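Local coordinates for protein neutral ceramidase (Pseudomonas aeruginosa, PDB 2ZXC) that hydrolyses the N-acyl bond of ceramides to release sphingosine and a free fatty acid, and also runs the reverse synthesis, using a bound zinc ion, at residues Glu17-Gly22 with Gly547-Asp552; Leu75-Ala80 with Ile126-Val131; Val302-Leu307 with Ala473-Leu478; Cys322-Gly327 with Ala378-Lys383; Asn349-Ala354 with Met506-Gly511. All coordinates share one frame; numbering follows the deposited sequence.

Contact 1: Glu17-Gly22 with Gly547-Asp552; sequences EAAEVG and GHPKND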
# COMPACT_ATOMS: atom_id res chain seq x y z
N GLU A 17 -5.39 -12.32 5.06
CA GLU A 17 -5.59 -13.13 6.26
C GLU A 17 -5.45 -12.31 7.53
O GLU A 17 -4.39 -11.77 7.83
CB GLU A 17 -4.60 -14.29 6.23
CG GLU A 17 -4.84 -15.20 5.03
CD GLU A 17 -3.63 -16.04 4.68
OE1 GLU A 17 -2.75 -15.54 3.94
OE2 GLU A 17 -3.54 -17.19 5.16
N ALA A 18 -6.55 -12.24 8.28
CA ALA A 18 -6.64 -11.46 9.51
C ALA A 18 -5.91 -11.99 10.73
O ALA A 18 -5.74 -11.27 11.71
CB ALA A 18 -8.11 -11.23 9.85
N ALA A 19 -5.49 -13.25 10.70
CA ALA A 19 -4.76 -13.77 11.85
C ALA A 19 -3.65 -14.73 11.48
O ALA A 19 -3.80 -15.58 10.60
CB ALA A 19 -5.71 -14.43 12.84
N GLU A 20 -2.53 -14.57 12.17
CA GLU A 20 -1.36 -15.41 12.03
C GLU A 20 -0.54 -15.39 10.74
O GLU A 20 -0.10 -16.44 10.26
CB GLU A 20 -1.71 -16.85 12.40
CG GLU A 20 -2.29 -16.96 13.80
CD GLU A 20 -2.18 -18.36 14.38
OE1 GLU A 20 -2.54 -19.33 13.69
OE2 GLU A 20 -1.75 -18.47 15.55
N VAL A 21 -0.36 -14.21 10.16
CA VAL A 21 0.53 -14.10 9.01
C VAL A 21 1.31 -12.81 9.19
O VAL A 21 0.74 -11.73 9.41
CB VAL A 21 -0.20 -14.16 7.62
CG1 VAL A 21 -1.63 -14.58 7.78
CG2 VAL A 21 -0.04 -12.86 6.89
N GLY A 22 2.63 -12.94 9.14
CA GLY A 22 3.50 -11.79 9.31
C GLY A 22 3.04 -10.57 8.54
O GLY A 22 2.60 -10.67 7.40
N GLY A 547 -13.78 -19.11 15.25
CA GLY A 547 -12.87 -19.97 14.54
C GLY A 547 -11.82 -19.09 13.90
O GLY A 547 -11.99 -17.87 13.81
N HIS A 548 -10.73 -19.69 13.43
CA HIS A 548 -9.62 -18.98 12.81
C HIS A 548 -10.01 -18.19 11.56
O HIS A 548 -10.42 -18.77 10.56
CB HIS A 548 -8.52 -19.97 12.46
CG HIS A 548 -7.15 -19.39 12.46
ND1 HIS A 548 -6.79 -18.33 11.66
CD2 HIS A 548 -6.04 -19.72 13.16
CE1 HIS A 548 -5.52 -18.03 11.87
NE2 HIS A 548 -5.05 -18.86 12.78
N PRO A 549 -9.85 -16.85 11.59
CA PRO A 549 -10.21 -16.04 10.42
C PRO A 549 -9.47 -16.43 9.14
O PRO A 549 -9.89 -16.06 8.04
CB PRO A 549 -9.90 -14.61 10.87
CG PRO A 549 -8.88 -14.79 11.97
CD PRO A 549 -9.38 -16.01 12.69
N LYS A 550 -8.39 -17.18 9.29
CA LYS A 550 -7.61 -17.63 8.15
C LYS A 550 -8.47 -18.55 7.30
O LYS A 550 -8.23 -18.73 6.10
CB LYS A 550 -6.37 -18.38 8.63
CG LYS A 550 -5.12 -18.08 7.85
CD LYS A 550 -3.92 -18.77 8.48
CE LYS A 550 -2.70 -17.88 8.45
NZ LYS A 550 -1.50 -18.59 8.96
N ASN A 551 -9.48 -19.16 7.92
CA ASN A 551 -10.36 -20.06 7.19
C ASN A 551 -11.10 -19.33 6.09
O ASN A 551 -11.39 -19.90 5.04
CB ASN A 551 -11.37 -20.71 8.12
CG ASN A 551 -10.74 -21.72 9.04
OD1 ASN A 551 -10.02 -22.60 8.60
ND2 ASN A 551 -11.03 -21.60 10.33
N ASP A 552 -11.42 -18.05 6.32
CA ASP A 552 -12.16 -17.27 5.34
C ASP A 552 -11.92 -15.78 5.54
O ASP A 552 -12.13 -15.24 6.63
CB ASP A 552 -13.65 -17.59 5.45
CG ASP A 552 -14.44 -17.18 4.22
OD1 ASP A 552 -14.35 -16.00 3.81
OD2 ASP A 552 -15.17 -18.02 3.67
O HOH W 1 -8.79 -13.35 7.50
O HOH W 2 -2.12 -20.14 11.17
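Glu-17 begins the contact by lying against the aliphatic stem of Lys-550: OE2 sits 3.2 Å from Lys-550 CG, while the ammonium group is too distant for a salt bridge. The other oxygen, OE1, is hydrogen-bonded to the hydroxyl of Thr-122. Ala-18 sets its methyl group on Pro-549, and a water ties the two backbones, accepting from Ala-18 N and donating to Pro-549 O. Packing tightens at Ala-19, whose CB comes within 3.3 Å of Pro-549 CG, closer than two carbons usually approach. The carbonyl oxygen of Ala-19 lies in the plane of the His-548 ring, at its edge, 3.3 Å from His-548 CE1. Where the chain turns a corner (phi 68°), Glu-20 is gripped at both ends. Glu-20 O accepts from Lys-550 NZ at 2.9 Å, with the ammonium above the carbonyl plane. Glu-20 OE1 accepts from His-548 NE2 at 2.7 Å in a nearly straight bond (164°), in the imidazole plane but from above the carboxylate. Across the ring, His-548 ND1 accepts from Lys-550 N at 3.1 Å, so both nitrogens are engaged and the ring's rotation is fixed. Val-21 sets CG1 3.5 Å from Lys-550 CE. Loops of the N-terminal and C-terminal family regions are thus joined, the side chain of Ala-18 about 11 Å from the bound magnesium ion. Lys-550 NZ also donates to Thr-510 O and to a water that bridges to Glu-20 OE1; Glu-17 and Glu-20, neither in direct charge contact, would probably stabilise its positive charge in this buried setting.

Contact 2: Leu75-Ala80 with Ile126-Val131; sequences LARLKA and IVDGIV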
# COMPACT_ATOMS: atom_id res chain seq x y z
N LEU A 75 -2.34 -8.56 -14.47
CA LEU A 75 -2.29 -8.23 -15.88
C LEU A 75 -2.57 -9.45 -16.75
O LEU A 75 -3.19 -9.32 -17.80
CB LEU A 75 -0.96 -7.58 -16.24
CG LEU A 75 -1.21 -6.07 -16.20
CD1 LEU A 75 -0.36 -5.41 -15.15
CD2 LEU A 75 -0.96 -5.49 -17.57
N ALA A 76 -2.14 -10.62 -16.31
CA ALA A 76 -2.39 -11.84 -17.07
C ALA A 76 -3.91 -12.03 -17.12
O ALA A 76 -4.46 -12.40 -18.16
CB ALA A 76 -1.72 -13.04 -16.41
N ARG A 77 -4.58 -11.78 -16.01
CA ARG A 77 -6.03 -11.92 -15.97
C ARG A 77 -6.71 -10.87 -16.82
O ARG A 77 -7.68 -11.16 -17.53
CB ARG A 77 -6.55 -11.82 -14.54
CG ARG A 77 -6.22 -13.00 -13.66
CD ARG A 77 -7.41 -13.38 -12.80
NE ARG A 77 -7.01 -14.05 -11.56
CZ ARG A 77 -6.27 -15.15 -11.50
NH1 ARG A 77 -5.84 -15.72 -12.62
NH2 ARG A 77 -5.96 -15.68 -10.33
N LEU A 78 -6.23 -9.63 -16.75
CA LEU A 78 -6.82 -8.55 -17.53
C LEU A 78 -6.59 -8.77 -19.03
O LEU A 78 -7.46 -8.47 -19.84
CB LEU A 78 -6.24 -7.20 -17.12
CG LEU A 78 -6.52 -6.71 -15.69
CD1 LEU A 78 -5.83 -5.38 -15.47
CD2 LEU A 78 -8.01 -6.57 -15.47
N LYS A 79 -5.42 -9.29 -19.39
CA LYS A 79 -5.13 -9.52 -20.79
C LYS A 79 -5.96 -10.68 -21.35
O LYS A 79 -6.46 -10.61 -22.47
CB LYS A 79 -3.63 -9.81 -20.99
CG LYS A 79 -2.74 -8.59 -20.78
CD LYS A 79 -1.32 -8.80 -21.31
CE LYS A 79 -0.53 -9.81 -20.50
NZ LYS A 79 0.84 -10.01 -21.06
N ALA A 80 -6.12 -11.73 -20.56
CA ALA A 80 -6.88 -12.90 -20.99
C ALA A 80 -8.38 -12.61 -21.01
O ALA A 80 -9.10 -13.11 -21.89
CB ALA A 80 -6.60 -14.07 -20.06
N ILE A 126 -5.55 -10.36 -3.05
CA ILE A 126 -5.05 -9.11 -3.57
C ILE A 126 -5.21 -9.00 -5.09
O ILE A 126 -5.73 -7.99 -5.58
CB ILE A 126 -3.57 -8.89 -3.16
CG1 ILE A 126 -3.51 -8.53 -1.67
CG2 ILE A 126 -2.93 -7.81 -4.00
CD1 ILE A 126 -2.16 -8.65 -1.06
N VAL A 127 -4.79 -10.01 -5.83
CA VAL A 127 -4.94 -9.91 -7.28
C VAL A 127 -6.41 -9.89 -7.68
O VAL A 127 -6.80 -9.14 -8.58
CB VAL A 127 -4.22 -11.06 -8.04
CG1 VAL A 127 -2.85 -11.30 -7.44
CG2 VAL A 127 -5.06 -12.30 -8.04
N ASP A 128 -7.24 -10.71 -7.02
CA ASP A 128 -8.66 -10.76 -7.35
C ASP A 128 -9.35 -9.45 -7.03
O ASP A 128 -10.21 -9.00 -7.79
CB ASP A 128 -9.36 -11.89 -6.58
CG ASP A 128 -8.83 -13.27 -6.95
OD1 ASP A 128 -8.16 -13.41 -8.00
OD2 ASP A 128 -9.10 -14.23 -6.19
N GLY A 129 -8.99 -8.84 -5.91
CA GLY A 129 -9.59 -7.57 -5.52
C GLY A 129 -9.19 -6.45 -6.46
O GLY A 129 -10.00 -5.58 -6.78
N ILE A 130 -7.94 -6.46 -6.89
CA ILE A 130 -7.49 -5.43 -7.81
C ILE A 130 -8.26 -5.56 -9.12
O ILE A 130 -8.81 -4.58 -9.63
CB ILE A 130 -5.97 -5.53 -8.07
CG1 ILE A 130 -5.21 -5.14 -6.80
CG2 ILE A 130 -5.58 -4.62 -9.23
CD1 ILE A 130 -3.71 -5.22 -6.92
N VAL A 131 -8.30 -6.78 -9.66
CA VAL A 131 -9.03 -7.01 -10.90
C VAL A 131 -10.48 -6.57 -10.71
O VAL A 131 -11.05 -5.89 -11.56
CB VAL A 131 -8.99 -8.50 -11.32
CG1 VAL A 131 -9.93 -8.74 -12.50
CG2 VAL A 131 -7.58 -8.89 -11.71
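Two helices, 68-81 and 120-138, lie side by side here and meet through Leu-78 and Val-131 on one flank and Arg-77 and Asp-128 on the other. The axes of the two segments are 10.3 Å apart at their closest and cross at -43°, a spacing that lets side chains make the contact without backbones touching. Leu-78 and Val-131 lie alongside each other, pointing opposite ways, with Leu-78 CD2 reaching 4.1 Å from Val-131 CG1. That methyl is anti to the backbone N of Val-131 (chi1 171°); its twin, CG2, rests 4.2 Å from Arg-77 CB. Helix 68-81 links the parallel, paired strands 54-61 and 91-95, making a beta-alpha-beta crossover, and helix 120-138 packs beside it: Leu-78 touches Val-91 and Ile-130 touches Leu-93, both on strand 91-95. Farther from the sheet, Arg-77 bends at chi2 (-139°) and brings its guanidinium toward Asp-128. Asp-128 OD1 lies in the guanidinium plane, at its edge, yet 3.8 Å from Arg-77 NE, so the salt bridge is a long one. Arg-77 NH2 also lies 4.2 Å from Val-127 CG2 and has the like charge of Lys-73 close by.

Contact 3: Val302-Leu307 with Ala473-Leu478; sequences VDFTRL and AAYQQL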
# COMPACT_ATOMS: atom_id res chain seq x y z
N VAL A 302 12.50 -3.62 -17.62
CA VAL A 302 13.93 -3.38 -17.80
C VAL A 302 14.75 -4.32 -16.95
O VAL A 302 14.54 -4.41 -15.74
CB VAL A 302 14.31 -1.94 -17.41
CG1 VAL A 302 15.78 -1.70 -17.71
CG2 VAL A 302 13.44 -0.94 -18.17
N ASP A 303 15.68 -5.03 -17.58
CA ASP A 303 16.56 -5.93 -16.85
C ASP A 303 17.65 -5.03 -16.28
O ASP A 303 18.43 -4.44 -17.02
CB ASP A 303 17.15 -6.97 -17.79
CG ASP A 303 18.14 -7.89 -17.09
OD1 ASP A 303 17.98 -8.12 -15.88
OD2 ASP A 303 19.07 -8.38 -17.76
N PHE A 304 17.68 -4.90 -14.96
CA PHE A 304 18.64 -4.04 -14.28
C PHE A 304 20.04 -4.62 -14.19
O PHE A 304 20.99 -3.88 -13.92
CB PHE A 304 18.14 -3.70 -12.88
CG PHE A 304 17.26 -2.48 -12.83
CD1 PHE A 304 16.30 -2.26 -13.82
CD2 PHE A 304 17.40 -1.55 -11.81
CE1 PHE A 304 15.49 -1.13 -13.79
CE2 PHE A 304 16.58 -0.41 -11.77
CZ PHE A 304 15.63 -0.20 -12.76
N THR A 305 20.17 -5.92 -14.42
CA THR A 305 21.46 -6.58 -14.33
C THR A 305 22.53 -5.95 -15.21
O THR A 305 22.53 -6.10 -16.42
CB THR A 305 21.33 -8.07 -14.70
OG1 THR A 305 20.39 -8.69 -13.81
CG2 THR A 305 22.68 -8.77 -14.58
N ARG A 306 23.44 -5.23 -14.57
CA ARG A 306 24.53 -4.58 -15.28
C ARG A 306 24.01 -3.62 -16.36
O ARG A 306 24.58 -3.53 -17.44
CB ARG A 306 25.45 -5.64 -15.89
CG ARG A 306 26.10 -6.55 -14.84
CD ARG A 306 27.23 -7.38 -15.43
NE ARG A 306 26.73 -8.39 -16.36
CZ ARG A 306 26.18 -9.55 -15.99
NH1 ARG A 306 25.75 -10.40 -16.91
NH2 ARG A 306 26.08 -9.85 -14.70
N LEU A 307 22.94 -2.91 -16.04
CA LEU A 307 22.35 -1.96 -16.97
C LEU A 307 23.31 -0.80 -17.25
O LEU A 307 23.82 -0.15 -16.32
CB LEU A 307 21.04 -1.41 -16.38
CG LEU A 307 20.03 -0.68 -17.28
CD1 LEU A 307 18.87 -0.20 -16.43
CD2 LEU A 307 20.68 0.50 -17.96
N ALA A 473 20.47 7.33 -10.76
CA ALA A 473 20.80 7.77 -12.12
C ALA A 473 20.15 6.88 -13.17
O ALA A 473 19.63 7.36 -14.17
CB ALA A 473 22.32 7.79 -12.31
N ALA A 474 20.19 5.56 -12.94
CA ALA A 474 19.60 4.61 -13.88
C ALA A 474 18.11 4.89 -14.05
O ALA A 474 17.61 4.94 -15.17
CB ALA A 474 19.82 3.17 -13.38
N TYR A 475 17.41 5.07 -12.93
CA TYR A 475 15.99 5.36 -12.98
C TYR A 475 15.74 6.67 -13.71
O TYR A 475 14.77 6.80 -14.47
CB TYR A 475 15.42 5.45 -11.57
CG TYR A 475 15.00 4.13 -10.98
CD1 TYR A 475 13.88 3.46 -11.46
CD2 TYR A 475 15.70 3.56 -9.92
CE1 TYR A 475 13.46 2.26 -10.90
CE2 TYR A 475 15.29 2.36 -9.35
CZ TYR A 475 14.17 1.71 -9.85
OH TYR A 475 13.76 0.53 -9.28
N GLN A 476 16.59 7.66 -13.47
CA GLN A 476 16.42 8.94 -14.13
C GLN A 476 16.65 8.75 -15.63
O GLN A 476 16.01 9.39 -16.45
CB GLN A 476 17.39 9.98 -13.57
CG GLN A 476 17.09 11.40 -14.04
CD GLN A 476 17.84 12.44 -13.24
OE1 GLN A 476 17.79 12.44 -12.01
NE2 GLN A 476 18.53 13.34 -13.93
N GLN A 477 17.57 7.86 -15.98
CA GLN A 477 17.84 7.62 -17.40
C GLN A 477 16.68 6.87 -18.05
O GLN A 477 16.35 7.10 -19.21
CB GLN A 477 19.11 6.80 -17.57
CG GLN A 477 19.51 6.59 -19.02
CD GLN A 477 20.68 5.65 -19.17
OE1 GLN A 477 20.51 4.45 -19.36
NE2 GLN A 477 21.89 6.20 -19.07
N LEU A 478 16.08 5.95 -17.30
CA LEU A 478 14.97 5.16 -17.82
C LEU A 478 13.73 6.01 -18.04
O LEU A 478 13.09 5.92 -19.09
CB LEU A 478 14.67 3.99 -16.88
CG LEU A 478 15.84 3.00 -16.80
CD1 LEU A 478 15.70 2.10 -15.57
CD2 LEU A 478 15.88 2.17 -18.08
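Phe-304 and Leu-478 form the tight part of this contact, between the turn that follows strand 295-303 and helix 471-488. Leu-478 CD1 presses to 3.6 Å from Phe-304 CZ, and the other branch of the same leucine, CD2, is 3.9 Å from Val-302 CG1, so the forked end is wedged between two side chains of the opposing segment. Beside it, Phe-304 makes an edge-to-face stack with Tyr-475: the phenylalanine offers its edge to the tyrosine face, the centroids of the Phe-304 and Tyr-475 rings being 5.2 Å apart and the planes at 61°. Phe-304 CE2 is 3.7 Å from Tyr-475 CZ. The pairing extends into an aromatic cluster, since Phe-304 has a second edge-to-face partner in Tyr-467 and Tyr-475 has one in Phe-412.

Toward the outside the packing relaxes. Leu-307, partly exposed, closes the type II turn from Phe-304 with a bond from Leu-307 N to Phe-304 O. With its CG anti to the backbone N (chi1 -164°) it reaches back to meet Leu-478 tip to tip, Leu-307 CD1 standing 4.0 Å from Leu-478 CD1, and it only grazes the end of Gln-477. Apart from that brush, the pairings are apolar or aromatic, so hydrophobic packing and dispersion hold them; the side chain of Tyr-475 lies about 9 Å from that of the zinc ligand Tyr-448.

Contact 4: Cys322-Gly327 with Ala378-Lys383; sequences CTAAIG and ADTGNK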
# COMPACT_ATOMS: atom_id res chain seq x y z
N CYS A 322 25.06 -2.39 -10.35
CA CYS A 322 25.59 -3.57 -9.68
C CYS A 322 24.43 -4.54 -9.50
O CYS A 322 23.26 -4.14 -9.62
CB CYS A 322 26.11 -3.24 -8.27
SG CYS A 322 26.84 -1.61 -7.99
N THR A 323 24.73 -5.80 -9.22
CA THR A 323 23.66 -6.75 -8.95
C THR A 323 23.23 -6.38 -7.54
O THR A 323 24.02 -5.79 -6.80
CB THR A 323 24.15 -8.21 -8.98
OG1 THR A 323 25.44 -8.29 -8.36
CG2 THR A 323 24.24 -8.72 -10.40
N ALA A 324 22.00 -6.70 -7.17
CA ALA A 324 21.45 -6.36 -5.86
C ALA A 324 22.22 -6.79 -4.61
O ALA A 324 22.74 -7.90 -4.52
CB ALA A 324 20.03 -6.86 -5.77
N ALA A 325 22.28 -5.88 -3.64
CA ALA A 325 22.94 -6.14 -2.37
C ALA A 325 22.40 -5.19 -1.32
O ALA A 325 22.08 -4.04 -1.61
CB ALA A 325 24.45 -5.93 -2.50
N ILE A 326 22.30 -5.67 -0.08
CA ILE A 326 21.83 -4.83 1.00
C ILE A 326 22.96 -4.63 1.99
O ILE A 326 23.65 -5.57 2.36
CB ILE A 326 20.62 -5.44 1.70
CG1 ILE A 326 19.44 -5.43 0.73
CG2 ILE A 326 20.25 -4.63 2.93
CD1 ILE A 326 18.14 -5.79 1.37
N GLY A 327 23.16 -3.38 2.40
CA GLY A 327 24.22 -3.09 3.34
C GLY A 327 23.68 -2.82 4.73
O GLY A 327 22.48 -2.67 4.93
N ALA A 378 24.08 -8.57 2.89
CA ALA A 378 23.50 -9.66 2.12
C ALA A 378 23.56 -9.43 0.62
O ALA A 378 23.08 -8.42 0.10
CB ALA A 378 22.06 -9.89 2.56
N ASP A 379 24.16 -10.39 -0.08
CA ASP A 379 24.27 -10.35 -1.53
C ASP A 379 23.03 -11.07 -2.06
O ASP A 379 23.06 -12.28 -2.32
CB ASP A 379 25.53 -11.09 -1.98
CG ASP A 379 25.65 -11.19 -3.48
OD1 ASP A 379 24.63 -10.96 -4.18
OD2 ASP A 379 26.75 -11.52 -3.97
N THR A 380 21.94 -10.33 -2.21
CA THR A 380 20.67 -10.88 -2.66
C THR A 380 20.62 -11.18 -4.16
O THR A 380 19.86 -12.05 -4.59
CB THR A 380 19.53 -9.93 -2.31
OG1 THR A 380 19.76 -8.66 -2.94
CG2 THR A 380 19.45 -9.73 -0.80
N GLY A 381 21.43 -10.48 -4.94
CA GLY A 381 21.43 -10.70 -6.37
C GLY A 381 22.05 -12.01 -6.84
O GLY A 381 21.65 -12.54 -7.88
N ASN A 382 23.00 -12.53 -6.08
CA ASN A 382 23.70 -13.76 -6.44
C ASN A 382 23.16 -15.02 -5.76
O ASN A 382 23.69 -16.12 -5.97
CB ASN A 382 25.19 -13.61 -6.13
CG ASN A 382 25.88 -12.62 -7.04
OD1 ASN A 382 26.72 -11.84 -6.61
ND2 ASN A 382 25.53 -12.67 -8.32
N LYS A 383 22.13 -14.86 -4.94
CA LYS A 383 21.53 -15.99 -4.25
C LYS A 383 21.07 -17.04 -5.26
O LYS A 383 20.72 -16.71 -6.40
CB LYS A 383 20.33 -15.53 -3.42
CG LYS A 383 20.71 -14.76 -2.17
CD LYS A 383 21.31 -15.67 -1.11
CE LYS A 383 21.75 -14.88 0.11
NZ LYS A 383 22.24 -15.77 1.19
O HOH W 3 24.52 -9.35 -6.10
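Ala-324 and Gly-381 come close where the segments form no regular pairing, 4.4 Å from Ala-324 CA to Gly-381 CA, an approach that depends on glycine: a CB would point straight at Ala-324 N and clash with it. Gly-381 N donates to Ala-324 O at 2.9 Å, from above the carbonyl plane and with a bent angle of 149°. A water is hydrogen-bonded to the same oxygen, to Thr-323 OG1 and to Asp-379 OD1, so it stitches both segments together. Thr-380 adds its hydroxyl on the neighbouring flank: OG1 is 3.4 Å from Ala-324 CB, and it is hydrogen-bonded to the hydroxyl of Thr-389.

Farther along, the chains settle into the small antiparallel sheet of strands 326-327 and 376-378. Ile-326 and Ala-378 are a hydrogen-bonded pair, with Ile-326 N to Ala-378 O at 2.9 Å and Ala-378 N to Ile-326 O at 3.1 Å, both nearly straight and in the carbonyl planes. Beyond the sheet the chain breaks away through an inverse gamma turn centred on Asp-379. CG of that aspartate is anti to its own backbone N (chi1 175°), which carries OD1 forward to accept from Asn-382 N at 3.0 Å in an Asx motif. At the other end Cys-322 is anchored to Cys-370 by a disulfide, while the side chain of Ile-326 lies about 10 Å from the bound short-chain (N-acetyl) ceramide.

Contact 5: Asn349-Ala354 with Met506-Gly511; sequences NPFLSA and MNFQTG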
# COMPACT_ATOMS: atom_id res chain seq x y z
N ASN A 349 13.29 -18.88 12.08
CA ASN A 349 12.88 -18.74 10.70
C ASN A 349 13.25 -19.94 9.84
O ASN A 349 14.34 -20.00 9.26
CB ASN A 349 13.49 -17.47 10.10
CG ASN A 349 12.72 -16.99 8.90
OD1 ASN A 349 12.34 -17.77 8.04
ND2 ASN A 349 12.49 -15.68 8.83
N PRO A 350 12.33 -20.91 9.73
CA PRO A 350 12.50 -22.14 8.95
C PRO A 350 12.66 -21.79 7.47
O PRO A 350 13.36 -22.48 6.72
CB PRO A 350 11.19 -22.89 9.21
CG PRO A 350 10.75 -22.37 10.55
CD PRO A 350 11.04 -20.90 10.44
N PHE A 351 12.01 -20.71 7.06
CA PHE A 351 12.06 -20.25 5.69
C PHE A 351 13.45 -19.74 5.37
O PHE A 351 14.02 -20.05 4.33
CB PHE A 351 11.02 -19.15 5.47
CG PHE A 351 10.99 -18.59 4.07
CD1 PHE A 351 10.99 -19.43 2.96
CD2 PHE A 351 10.91 -17.22 3.86
CE1 PHE A 351 10.92 -18.92 1.66
CE2 PHE A 351 10.84 -16.69 2.57
CZ PHE A 351 10.85 -17.55 1.46
N LEU A 352 14.01 -18.96 6.29
CA LEU A 352 15.34 -18.41 6.08
C LEU A 352 16.40 -19.50 5.94
O LEU A 352 17.23 -19.46 5.03
CB LEU A 352 15.71 -17.46 7.23
CG LEU A 352 16.56 -16.24 6.85
CD1 LEU A 352 17.00 -15.53 8.12
CD2 LEU A 352 17.76 -16.65 6.03
N SER A 353 16.38 -20.49 6.84
CA SER A 353 17.36 -21.57 6.78
C SER A 353 17.17 -22.49 5.57
O SER A 353 18.14 -23.05 5.06
CB SER A 353 17.33 -22.39 8.08
OG SER A 353 16.01 -22.67 8.48
N ALA A 354 15.94 -22.64 5.11
CA ALA A 354 15.67 -23.47 3.94
C ALA A 354 16.27 -22.77 2.72
O ALA A 354 16.62 -23.42 1.73
CB ALA A 354 14.18 -23.65 3.76
N MET A 506 7.90 -21.19 -1.56
CA MET A 506 7.84 -22.01 -0.36
C MET A 506 7.04 -21.26 0.69
O MET A 506 6.82 -20.05 0.58
CB MET A 506 9.24 -22.28 0.19
CG MET A 506 10.11 -23.19 -0.65
SD MET A 506 11.66 -23.56 0.21
CE MET A 506 12.58 -22.08 -0.13
N ASN A 507 6.62 -21.99 1.71
CA ASN A 507 5.85 -21.40 2.80
C ASN A 507 5.99 -22.24 4.05
O ASN A 507 5.61 -23.41 4.07
CB ASN A 507 4.38 -21.28 2.42
CG ASN A 507 3.52 -20.77 3.56
OD1 ASN A 507 3.93 -19.88 4.31
ND2 ASN A 507 2.33 -21.33 3.70
N PHE A 508 6.53 -21.64 5.10
CA PHE A 508 6.71 -22.34 6.36
C PHE A 508 5.76 -21.82 7.43
O PHE A 508 5.86 -22.19 8.60
CB PHE A 508 8.17 -22.25 6.82
CG PHE A 508 9.12 -23.04 5.96
CD1 PHE A 508 9.50 -22.57 4.70
CD2 PHE A 508 9.59 -24.29 6.38
CE1 PHE A 508 10.33 -23.33 3.87
CE2 PHE A 508 10.41 -25.06 5.56
CZ PHE A 508 10.79 -24.58 4.30
N GLN A 509 4.82 -20.96 7.03
CA GLN A 509 3.83 -20.43 7.96
C GLN A 509 2.67 -21.40 7.96
O GLN A 509 2.09 -21.70 6.92
CB GLN A 509 3.36 -19.04 7.51
CG GLN A 509 2.11 -18.52 8.23
CD GLN A 509 2.29 -18.37 9.74
OE1 GLN A 509 3.16 -17.62 10.21
NE2 GLN A 509 1.48 -19.08 10.51
N THR A 510 2.33 -21.91 9.14
CA THR A 510 1.24 -22.86 9.27
C THR A 510 -0.12 -22.26 8.97
O THR A 510 -0.36 -21.08 9.22
CB THR A 510 1.18 -23.45 10.68
OG1 THR A 510 2.48 -23.85 11.11
CG2 THR A 510 0.26 -24.66 10.70
N GLY A 511 -1.00 -23.10 8.43
CA GLY A 511 -2.35 -22.67 8.14
C GLY A 511 -3.21 -23.07 9.32
O GLY A 511 -2.70 -23.21 10.43
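Phe-508 lies flat against the first turn of helix 350-355, while the side chain of Phe-351 crosses it at about a right angle. One face of the Phe-508 ring covers the backbone there: Pro-350 O stands 4.0 Å above the ring plane of Phe-508, over its centre. Around the ring the helix supplies carbon at several points. Pro-350 CB is 3.5 Å from Phe-508 CD2, Phe-351 CA is 3.6 Å from Phe-508 CD1, and Ala-354 CB, one turn later, is 3.6 Å from Phe-508 CZ. Phe-351 holds its CG anti to the backbone N (chi1 180°), which sends its ring past Phe-508 to Met-506, where Phe-351 CE1 is 4.0 Å from Met-506 CE. Beyond that, Phe-351 packs on helix 109-112. Each side of the contact has its own brace. Asn-349 caps the helix, its OD1 accepting from Leu-352 N at 2.7 Å; in the other segment Asn-507 OD1 accepts from Gln-509 N, an Asx turn right after which the chain runs on toward Lys-550. The pairings between the segments are apolar or place peptide groups over an aromatic face, so this surface clasp between the N-terminal and C-terminal family regions rests on hydrophobic contact, with Phe-351 its buried member.

Contacts 1 and 5 both join the N-terminal to the C-terminal family region, and they touch, through the lysine of contact 1 and through Glu-20 O, 3.1 Å from Gln-509 NE2. Their centres lie about 17 Å apart. Contacts 3 and 4 form a second neighbourhood, with centres about 16 Å apart and nearest atoms about 4 Å apart; from there the side chains of Tyr-475 and Ile-326 are about 13 Å and 12 Å from the zinc ion. Contacts 4 and 5 come within about 7 Å at their nearest atoms. Contact 2 touches none of the others, though the side chain of Leu-78 is about 8 Å from that of Asp-87, which probably binds substrate. Along the chain, contact 1 encloses the other four.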